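Local coordinates for predicted acyltransferase with acyl-CoA N-acyltransferase domain (Escherichia coli, PDB 4RS2), which binds coenzyme A, probably transfers acyl groups as a GNAT-family acetyltransferase, and when overexpressed suppresses silencing by small RNAs, at residues L33-F38 / P92-D96; P77-Q81 / V170-Y176. All coordinates share one frame. Where two conformers were deposited one is given. Residue numbers count along the deposited sequence, not the author numbering.

Contact 1 of 2, residues L33-F38 / P92-D96; sequences LLRRSF and PLAVD. With COA (coenzyme A), chain C.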
ATOM      1  N   LEU A  33       1.715 -14.172  -5.700  1.00 12.06           N
ATOM      2  CA  LEU A  33       2.794 -13.278  -5.281  1.00 11.67           C
ATOM      3  C   LEU A  33       2.787 -13.012  -3.772  1.00 11.24           C
ATOM      4  O   LEU A  33       3.841 -13.037  -3.106  1.00 10.72           O
ATOM      5  CB  LEU A  33       2.690 -11.948  -6.018  1.00 11.54           C
ATOM      6  CG  LEU A  33       3.679 -10.881  -5.589  1.00 11.79           C
ATOM      7  CD1 LEU A  33       5.129 -11.224  -5.949  1.00 12.65           C
ATOM      8  CD2 LEU A  33       3.243  -9.589  -6.241  1.00 11.70           C
ATOM      9  N   LEU A  34       1.597 -12.764  -3.220  1.00 11.19           N
ATOM     10  CA  LEU A  34       1.499 -12.453  -1.795  1.00 11.44           C
ATOM     11  C   LEU A  34       1.821 -13.664  -0.939  1.00 12.23           C
ATOM     12  O   LEU A  34       2.480 -13.533   0.099  1.00 12.11           O
ATOM     13  CB  LEU A  34       0.103 -11.876  -1.457  1.00 11.39           C
ATOM     14  CG  LEU A  34      -0.162 -10.513  -2.151  1.00 11.08           C
ATOM     15  CD1 LEU A  34      -1.572 -10.050  -1.889  1.00 11.07           C
ATOM     16  CD2 LEU A  34       0.838  -9.468  -1.734  1.00 11.29           C
ATOM     17  N   ARG A  35       1.409 -14.843  -1.368  1.00 13.00           N
ATOM     18  CA  ARG A  35       1.713 -16.043  -0.588  1.00 14.50           C
ATOM     19  C   ARG A  35       3.177 -16.398  -0.562  1.00 15.56           C
ATOM     20  O   ARG A  35       3.684 -16.928   0.447  1.00 16.50           O
ATOM     21  CB  ARG A  35       0.918 -17.226  -1.111  1.00 14.92           C
ATOM     22  CG  ARG A  35      -0.555 -17.119  -0.816  1.00 15.25           C
ATOM     23  CD  ARG A  35      -1.363 -18.325  -1.260  1.00 16.42           C
ATOM     24  NE  ARG A  35      -2.757 -18.151  -0.865  1.00 17.43           N
ATOM     25  CZ  ARG A  35      -3.292 -18.600   0.272  1.00 19.17           C
ATOM     26  NH1 ARG A  35      -2.581 -19.331   1.122  1.00 21.13           N
ATOM     27  NH2 ARG A  35      -4.563 -18.330   0.550  1.00 21.79           N
ATOM     28  N   ARG A  36       3.857 -16.109  -1.662  0.60 15.41           N
ATOM     29  CA  ARG A  36       5.271 -16.434  -1.763  0.60 16.15           C
ATOM     30  C   ARG A  36       6.185 -15.364  -1.179  0.60 15.78           C
ATOM     31  O   ARG A  36       7.299 -15.680  -0.794  0.60 16.59           O
ATOM     32  CB  ARG A  36       5.671 -16.806  -3.199  0.60 17.08           C
ATOM     33  CG  ARG A  36       5.655 -15.720  -4.252  0.60 16.95           C
ATOM     34  CD  ARG A  36       6.213 -16.266  -5.575  0.60 17.95           C
ATOM     35  NE  ARG A  36       6.161 -15.272  -6.645  0.60 17.72           N
ATOM     36  CZ  ARG A  36       5.127 -15.080  -7.473  0.60 17.52           C
ATOM     37  NH1 ARG A  36       4.034 -15.825  -7.392  0.60 18.19           N
ATOM     38  NH2 ARG A  36       5.195 -14.146  -8.400  0.60 17.75           N
ATOM     39  N   SER A  37       5.676 -14.137  -1.053  1.00 15.40           N
ATOM     40  CA  SER A  37       6.470 -12.974  -0.618  1.00 15.08           C
ATOM     41  C   SER A  37       6.480 -12.675   0.866  1.00 15.13           C
ATOM     42  O   SER A  37       7.420 -12.042   1.352  1.00 15.30           O
ATOM     43  CB  SER A  37       5.994 -11.725  -1.333  1.00 15.02           C
ATOM     44  OG  SER A  37       6.246 -11.834  -2.716  1.00 16.03           O
ATOM     45  N   PHE A  38       5.455 -13.127   1.583  1.00 14.46           N
ATOM     46  CA  PHE A  38       5.347 -12.901   2.990  1.00 14.48           C
ATOM     47  C   PHE A  38       5.577 -14.166   3.767  1.00 16.35           C
ATOM     48  O   PHE A  38       5.532 -15.261   3.210  1.00 17.56           O
ATOM     49  CB  PHE A  38       4.008 -12.239   3.333  1.00 13.46           C
ATOM     50  CG  PHE A  38       3.913 -10.841   2.795  1.00 12.40           C
ATOM     51  CD1 PHE A  38       4.423  -9.795   3.512  1.00 12.04           C
ATOM     52  CD2 PHE A  38       3.371 -10.592   1.553  1.00 12.12           C
ATOM     53  CE1 PHE A  38       4.378  -8.500   3.030  1.00 11.68           C
ATOM     54  CE2 PHE A  38       3.338  -9.298   1.047  1.00 11.51           C
ATOM     55  CZ  PHE A  38       3.844  -8.258   1.785  1.00 11.19           C
ATOM     56  N   PRO A  92      -1.057  -4.503   1.150  1.00  9.56           N
ATOM     57  CA  PRO A  92       0.365  -4.789   1.280  1.00  9.62           C
ATOM     58  C   PRO A  92       1.152  -4.173   0.144  1.00  9.75           C
ATOM     59  O   PRO A  92       0.583  -3.509  -0.729  1.00  9.85           O
ATOM     60  CB  PRO A  92       0.430  -6.312   1.139  1.00 10.48           C
ATOM     61  CG  PRO A  92      -0.702  -6.665   0.277  1.00 11.92           C
ATOM     62  CD  PRO A  92      -1.755  -5.596   0.434  1.00 11.20           C
ATOM     63  N   LEU A  93       2.476  -4.348   0.214  1.00  9.33           N
ATOM     64  CA  LEU A  93       3.420  -3.908  -0.787  1.00  9.31           C
ATOM     65  C   LEU A  93       4.382  -5.042  -0.989  1.00  9.43           C
ATOM     66  O   LEU A  93       5.042  -5.484  -0.044  1.00  9.44           O
ATOM     67  CB  LEU A  93       4.180  -2.662  -0.326  1.00  9.30           C
ATOM     68  CG  LEU A  93       5.325  -2.209  -1.235  1.00 10.05           C
ATOM     69  CD1 LEU A  93       4.769  -1.812  -2.582  1.00 10.19           C
ATOM     70  CD2 LEU A  93       6.105  -1.053  -0.597  1.00 10.08           C
ATOM     71  N   ALA A  94       4.481  -5.530  -2.216  1.00  8.80           N
ATOM     72  CA  ALA A  94       5.328  -6.668  -2.495  1.00  9.08           C
ATOM     73  C   ALA A  94       5.936  -6.639  -3.872  1.00  9.34           C
ATOM     74  O   ALA A  94       5.286  -6.252  -4.829  1.00  9.42           O
ATOM     75  CB  ALA A  94       4.544  -7.951  -2.318  1.00  9.48           C
ATOM     76  N   VAL A  95       7.197  -7.047  -3.928  1.00  9.57           N
ATOM     77  CA  VAL A  95       7.864  -7.255  -5.205  1.00 10.22           C
ATOM     78  C   VAL A  95       8.462  -8.661  -5.200  1.00 10.76           C
ATOM     79  O   VAL A  95       9.084  -9.088  -4.209  1.00 11.24           O
ATOM     80  CB  VAL A  95       8.935  -6.182  -5.445  1.00 10.28           C
ATOM     81  CG1 VAL A  95       9.782  -6.524  -6.657  1.00 11.08           C
ATOM     82  CG2 VAL A  95       8.293  -4.808  -5.563  1.00 10.16           C
ATOM     83  N   ASP A  96       8.231  -9.388  -6.305  1.00 11.87           N
ATOM     84  CA  ASP A  96       8.751 -10.749  -6.449  1.00 12.91           C
ATOM     85  C   ASP A  96      10.265 -10.747  -6.243  1.00 13.26           C
ATOM     86  O   ASP A  96      10.942  -9.894  -6.751  1.00 11.82           O
ATOM     87  CB  ASP A  96       8.400 -11.293  -7.822  1.00 14.03           C
ATOM     88  CG  ASP A  96       8.718 -12.773  -7.969  1.00 16.37           C
ATOM     89  OD1 ASP A  96       9.882 -13.191  -7.761  1.00 14.71           O
ATOM     90  OD2 ASP A  96       7.824 -13.550  -8.383  1.00 19.94           O
TER
HETATM   91  N1A COA C 200      14.407  -1.957   4.425  0.70 14.58           N
HETATM   92  C2A COA C 200      14.750  -0.688   4.096  0.70 13.01           C
HETATM   93  N3A COA C 200      14.802  -0.255   2.824  0.70 13.13           N
HETATM   94  C4A COA C 200      14.470  -1.103   1.812  0.70 12.06           C
HETATM   95  C5A COA C 200      14.091  -2.479   2.090  0.70 12.83           C
HETATM   96  C6A COA C 200      14.063  -2.880   3.497  0.70 14.26           C
HETATM   97  N6A COA C 200      13.697  -4.147   3.798  0.70 15.56           N
HETATM   98  N7A COA C 200      13.841  -3.074   0.915  0.70 12.41           N
HETATM   99  C8A COA C 200      14.042  -2.147  -0.045  0.70 12.49           C
HETATM  100  N9A COA C 200      14.447  -1.000   0.483  0.70 12.81           N
HETATM  101  C1B COA C 200      14.728   0.243  -0.239  0.70 12.23           C
HETATM  102  C2B COA C 200      15.674   0.118  -1.418  0.70 12.06           C
HETATM  103  O2B COA C 200      17.046   0.028  -1.006  0.70 12.84           O
HETATM  104  C3B COA C 200      15.338   1.368  -2.181  0.70 12.69           C
HETATM  105  O3B COA C 200      15.951   2.500  -1.550  0.70 12.96           O
HETATM  106  P3B COA C 200      16.062   3.943  -2.279  0.70 15.43           P
HETATM  107  O7A COA C 200      15.181   3.922  -3.512  0.70 16.32           O
HETATM  108  O8A COA C 200      15.702   4.959  -1.268  0.70 16.13           O
HETATM  109  O9A COA C 200      17.509   4.033  -2.622  0.70 16.15           O
HETATM  110  C4B COA C 200      13.828   1.485  -1.985  0.70 11.84           C
HETATM  111  O4B COA C 200      13.501   0.678  -0.842  0.70 11.48           O
HETATM  112  C5B COA C 200      13.033   1.015  -3.187  0.70 11.83           C
HETATM  113  O5B COA C 200      13.498  -0.276  -3.595  0.70 12.20           O
HETATM  114  P1A COA C 200      12.819  -1.143  -4.765  0.70 12.07           P
HETATM  115  O1A COA C 200      13.880  -1.783  -5.609  0.70 13.03           O
HETATM  116  O2A COA C 200      11.735  -0.294  -5.361  0.70 11.44           O
HETATM  117  O3A COA C 200      12.077  -2.310  -3.922  0.70 12.15           O
HETATM  118  P2A COA C 200      12.520  -3.832  -3.675  0.70 13.62           P
HETATM  119  O4A COA C 200      12.560  -4.607  -4.926  0.70 12.02           O
HETATM  120  O5A COA C 200      13.781  -3.903  -2.834  0.70 15.01           O
HETATM  121  O6A COA C 200      11.233  -4.322  -2.841  0.70 12.28           O
HETATM  122  CBP COA C 200       9.974  -4.899  -0.855  0.70 12.34           C
HETATM  123  CCP COA C 200      11.057  -4.024  -1.456  0.70 12.15           C
HETATM  124  CDP COA C 200       9.826  -4.612   0.634  0.70 12.05           C
HETATM  125  CEP COA C 200       8.685  -4.541  -1.574  0.70 12.21           C
HETATM  126  CAP COA C 200      10.374  -6.366  -1.106  0.70 12.50           C
HETATM  127  OAP COA C 200      11.634  -6.674  -0.467  0.70 12.81           O
HETATM  128  C9P COA C 200       9.339  -7.378  -0.679  0.70 12.11           C
HETATM  129  O9P COA C 200       8.358  -7.657  -1.389  0.70 11.86           O
HETATM  130  N8P COA C 200       9.590  -7.997   0.474  0.70 14.76           N
HETATM  131  C7P COA C 200       8.736  -9.064   0.964  0.70 15.53           C
HETATM  132  C6P COA C 200       7.545  -8.490   1.698  0.70 17.39           C
HETATM  133  C5P COA C 200       8.018  -7.821   2.965  0.70 19.93           C
HETATM  134  O5P COA C 200       8.101  -6.609   3.040  0.70 23.30           O
HETATM  135  N4P COA C 200       8.318  -8.627   3.974  0.70 22.81           N
HETATM  136  C3P COA C 200       8.662  -8.133   5.295  0.70 25.73           C
HETATM  137  C2P COA C 200       7.813  -8.834   6.356  0.70 27.13           C
HETATM  138  S1P COA C 200       7.291  -7.665   7.638  0.70 27.44           S
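The last turn of helix 27-37 lies across the end of strand 87-95, with short-segment axes 8.7 Å apart and nearly perpendicular (81°). Leu33 points at the strand's exit: its CD1 sits 3.6 Å from Asp96 N and its CD2 4.4 Å from Ala94 CB. Leu34 reaches the strand with its tip, CD2 lying 3.8 Å from Pro92 CG and 4.0 Å from Ala94 CB. Arg36, at the exposed edge, forms a salt bridge in which both NE (3.0 Å) and NH2 (2.7 Å) donate to Asp96 OD2. Ser37 turns its hydroxyl back into the helix, OG giving a 2.7 Å hydrogen bond to Leu33 O, while its CB is 4.2 Å from Ala94 CB. Phe38, the first residue to leave helical geometry, sends its ring back to the strand, CE2 being 3.8 Å from Ala94 CB and CZ 4.0 Å from Pro92 CB; coenzyme A lays C6P over one face. Val95 N donates to O9P of the cofactor at 2.9 Å, the backbone contact by which GNAT enzymes characteristically hold the pantetheine arm along this strand. On the helix side, Val47 of helix 42-53 touches both Leu34 and Pro92. Strand 69-80 pairs with strand 87-95, and helix 104-118 receives Leu93 and Val95, whose CA-to-CB bonds point away from helix 27-37.

Contact 2 of 2, residues P77-Q81 / V170-Y176; sequences PVDVQ and VTGLVEY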
ATOM      1  N   PRO A  77      -9.847   1.955   2.507  1.00 10.20           N
ATOM      2  CA  PRO A  77     -10.254   3.178   3.204  1.00 10.85           C
ATOM      3  C   PRO A  77      -9.940   3.158   4.676  1.00 10.27           C
ATOM      4  O   PRO A  77     -10.011   2.108   5.311  1.00 10.19           O
ATOM      5  CB  PRO A  77     -11.769   3.226   3.013  1.00 11.80           C
ATOM      6  CG  PRO A  77     -12.144   1.806   2.780  1.00 12.63           C
ATOM      7  CD  PRO A  77     -10.981   1.088   2.179  1.00 11.44           C
ATOM      8  N   VAL A  78      -9.576   4.317   5.221  1.00 10.72           N
ATOM      9  CA  VAL A  78      -9.391   4.440   6.681  1.00 11.62           C
ATOM     10  C   VAL A  78     -10.208   5.653   7.108  1.00 13.07           C
ATOM     11  O   VAL A  78     -10.412   6.562   6.297  1.00 15.17           O
ATOM     12  CB  VAL A  78      -7.917   4.599   7.114  1.00 11.29           C
ATOM     13  CG1 VAL A  78      -7.108   3.406   6.632  1.00 10.52           C
ATOM     14  CG2 VAL A  78      -7.302   5.909   6.623  1.00 11.86           C
ATOM     15  N   ASP A  79     -10.740   5.651   8.340  1.00 14.06           N
ATOM     16  CA  ASP A  79     -11.464   6.808   8.838  1.00 16.33           C
ATOM     17  C   ASP A  79     -10.662   7.391   9.966  1.00 15.05           C
ATOM     18  O   ASP A  79      -9.863   6.701  10.576  1.00 14.69           O
ATOM     19  CB  ASP A  79     -12.852   6.429   9.340  1.00 18.99           C
ATOM     20  CG  ASP A  79     -13.728   5.879   8.245  1.00 23.48           C
ATOM     21  OD1 ASP A  79     -13.853   6.517   7.165  1.00 28.03           O
ATOM     22  OD2 ASP A  79     -14.301   4.796   8.476  1.00 32.63           O
ATOM     23  N   VAL A  80     -10.862   8.674  10.243  1.00 16.39           N
ATOM     24  CA  VAL A  80     -10.118   9.313  11.316  1.00 18.06           C
ATOM     25  C   VAL A  80     -11.080   9.827  12.331  1.00 19.80           C
ATOM     26  O   VAL A  80     -11.920  10.650  12.024  1.00 19.89           O
ATOM     27  CB  VAL A  80      -9.259  10.469  10.818  1.00 19.51           C
ATOM     28  CG1 VAL A  80      -8.397  10.979  11.968  1.00 20.62           C
ATOM     29  CG2 VAL A  80      -8.404  10.016   9.651  1.00 19.07           C
ATOM     30  N   GLN A  81     -11.001   9.280  13.533  1.00 22.19           N
ATOM     31  CA  GLN A  81     -11.912   9.652  14.606  1.00 24.92           C
ATOM     32  C   GLN A  81     -13.340   9.381  14.094  1.00 24.38           C
ATOM     33  O   GLN A  81     -14.299  10.114  14.354  1.00 24.73           O
ATOM     34  CB  GLN A  81     -11.622  11.102  15.056  1.00 29.40           C
ATOM     35  CG  GLN A  81     -11.768  11.326  16.557  1.00 34.81           C
ATOM     36  CD  GLN A  81     -10.723  12.287  17.133  1.00 38.66           C
ATOM     37  OE1 GLN A  81     -10.127  12.010  18.173  1.00 41.66           O
ATOM     38  NE2 GLN A  81     -10.487  13.403  16.456  1.00 42.35           N
ATOM     39  N   VAL A 170      -6.081  17.455  11.856  1.00 16.61           N
ATOM     40  CA  VAL A 170      -6.614  16.103  11.778  1.00 16.13           C
ATOM     41  C   VAL A 170      -5.765  15.254  12.707  1.00 15.93           C
ATOM     42  O   VAL A 170      -4.582  15.064  12.443  1.00 16.65           O
ATOM     43  CB  VAL A 170      -6.547  15.518  10.359  1.00 15.45           C
ATOM     44  CG1 VAL A 170      -7.095  14.101  10.374  1.00 15.91           C
ATOM     45  CG2 VAL A 170      -7.298  16.388   9.336  1.00 15.66           C
ATOM     46  N   THR A 171      -6.382  14.760  13.781  1.00 14.85           N
ATOM     47  CA  THR A 171      -5.668  13.989  14.809  1.00 15.24           C
ATOM     48  C   THR A 171      -6.530  12.850  15.303  1.00 14.22           C
ATOM     49  O   THR A 171      -7.753  12.813  15.050  1.00 14.78           O
ATOM     50  CB  THR A 171      -5.324  14.874  16.028  1.00 17.27           C
ATOM     51  OG1 THR A 171      -6.544  15.339  16.640  1.00 18.54           O
ATOM     52  CG2 THR A 171      -4.487  16.031  15.632  1.00 18.25           C
ATOM     53  N   GLY A 172      -5.894  11.915  16.003  1.00 12.64           N
ATOM     54  CA  GLY A 172      -6.601  10.840  16.661  1.00 12.33           C
ATOM     55  C   GLY A 172      -6.430   9.465  16.056  1.00 11.84           C
ATOM     56  O   GLY A 172      -5.442   9.185  15.388  1.00 11.28           O
ATOM     57  N   LEU A 173      -7.431   8.626  16.285  1.00 11.74           N
ATOM     58  CA  LEU A 173      -7.400   7.250  15.855  1.00 12.52           C
ATOM     59  C   LEU A 173      -7.793   7.076  14.406  1.00 11.66           C
ATOM     60  O   LEU A 173      -8.910   7.442  13.984  1.00 12.23           O
ATOM     61  CB  LEU A 173      -8.309   6.397  16.741  1.00 13.82           C
ATOM     62  CG  LEU A 173      -8.472   4.947  16.298  1.00 15.26           C
ATOM     63  CD1 LEU A 173      -7.177   4.164  16.408  1.00 15.68           C
ATOM     64  CD2 LEU A 173      -9.538   4.333  17.172  1.00 16.39           C
ATOM     65  N   VAL A 174      -6.866   6.485  13.641  1.00 10.86           N
ATOM     66  CA  VAL A 174      -7.076   6.166  12.254  1.00 10.53           C
ATOM     67  C   VAL A 174      -7.491   4.704  12.248  1.00 10.65           C
ATOM     68  O   VAL A 174      -6.720   3.837  12.651  1.00 10.96           O
ATOM     69  CB  VAL A 174      -5.787   6.355  11.430  1.00 10.40           C
ATOM     70  CG1 VAL A 174      -6.017   5.915   9.998  1.00 10.03           C
ATOM     71  CG2 VAL A 174      -5.276   7.792  11.553  1.00  9.74           C
ATOM     72  N   GLU A 175      -8.709   4.426  11.783  0.50 14.09           N
ATOM     73  CA  GLU A 175      -9.244   3.078  11.765  0.50 13.74           C
ATOM     74  C   GLU A 175      -9.243   2.453  10.380  0.50 12.24           C
ATOM     75  O   GLU A 175      -9.770   3.030   9.419  0.50 12.35           O
ATOM     76  CB  GLU A 175     -10.667   3.095  12.311  0.50 14.87           C
ATOM     77  CG  GLU A 175     -10.750   3.135  13.836  0.50 16.34           C
ATOM     78  CD  GLU A 175     -10.918   1.770  14.460  0.50 16.47           C
ATOM     79  OE1 GLU A 175     -10.094   0.868  14.250  0.50 16.28           O
ATOM     80  OE2 GLU A 175     -11.901   1.604  15.177  0.50 18.28           O
ATOM     81  N   TYR A 176      -8.643   1.264  10.295  1.00 11.23           N
ATOM     82  CA  TYR A 176      -8.637   0.480   9.060  1.00 10.87           C
ATOM     83  C   TYR A 176      -9.916  -0.374   9.082  1.00 10.67           C
ATOM     84  O   TYR A 176     -10.621  -0.482  10.088  1.00 11.48           O
ATOM     85  CB  TYR A 176      -7.445  -0.463   9.002  1.00 10.58           C
ATOM     86  CG  TYR A 176      -6.076   0.115   8.716  1.00 10.88           C
ATOM     87  CD1 TYR A 176      -5.417   0.899   9.651  1.00 11.14           C
ATOM     88  CD2 TYR A 176      -5.385  -0.232   7.572  1.00 10.74           C
ATOM     89  CE1 TYR A 176      -4.134   1.396   9.399  1.00 11.77           C
ATOM     90  CE2 TYR A 176      -4.114   0.249   7.312  1.00 11.22           C
ATOM     91  CZ  TYR A 176      -3.489   1.063   8.231  1.00 11.36           C
ATOM     92  OH  TYR A 176      -2.225   1.531   8.045  1.00 12.11           O
TER
HETATM   93  O   HOH W   1     -12.391   2.651   8.604  1.00 27.67           O
HETATM   94  O   HOH W   2      -9.426   9.486  18.213  1.00 22.73           O
HETATM   95  O   HOH W   3      -7.882  13.880  18.217  1.00 38.92           O
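Val170 approaches the end of strand 69-80 before regular pairing begins, its CG1 3.7 Å from Val80 CG1. Thr171 meets Gln81 through water 3, which lies 2.5 Å from Thr171 OG1 and donates to Gln81 OE1 at 2.9 Å. At Gly172, phi/psi of 109/-154 would jam a CB against the preceding carbonyl, and that CB would also clash with Gln81 OE1. Leu173 O accepts from Gln81 N at 2.8 Å, and water 2 accepts from Leu173 N (2.9 Å) while donating to Gln81 OE1 (2.6 Å). Val174 faces Val80 in a non-hydrogen-bonded pair, CA to CA 4.5 Å, and its CG1 packs 3.6 Å from Val78 CG2. Glu175 and Asp79 form the hydrogen-bonded pair, with Asp79 N to Glu175 O at 3.0 Å and Glu175 N to Asp79 O at 2.8 Å; water 1 bridges Asp79 OD2 and Glu175 O. Tyr176 offers a ring face to Val78, CG1 standing 4.1 Å from the ring centroid in a CH-pi contact. Its ring also meets those of Trp150 and Phe180. Trp87 touches Val78, Val80 and Val170, while Val125 touches Val174 and Tyr176. This is antiparallel beta pairing, by which the C-terminal strand 172-175 extends the mixed beta-sheet of the GNAT fold from the end of strand 69-80.

From the N terminus, helix 27-37 comes first, and the chain runs through helix 42-53 and strands 58-63 and 69-80 before strand 87-95 closes the loop of contact 1. Within that loop, the end of strand 69-80 supplies the first segment of contact 2, 77-81; its partner at 170-176 follows only after helix 104-118 and the later strands. The segments alternate, so the two closures cross rather than nest. Their centres are 26 Å apart, on opposite sides of the chain's centre, and their nearest atoms stay about 8 Å apart. Neighbouring strands 69-80 and 87-95 join them: contact 1 fastens an N-terminal helix beside the cofactor, contact 2 brings in the C-terminal strand.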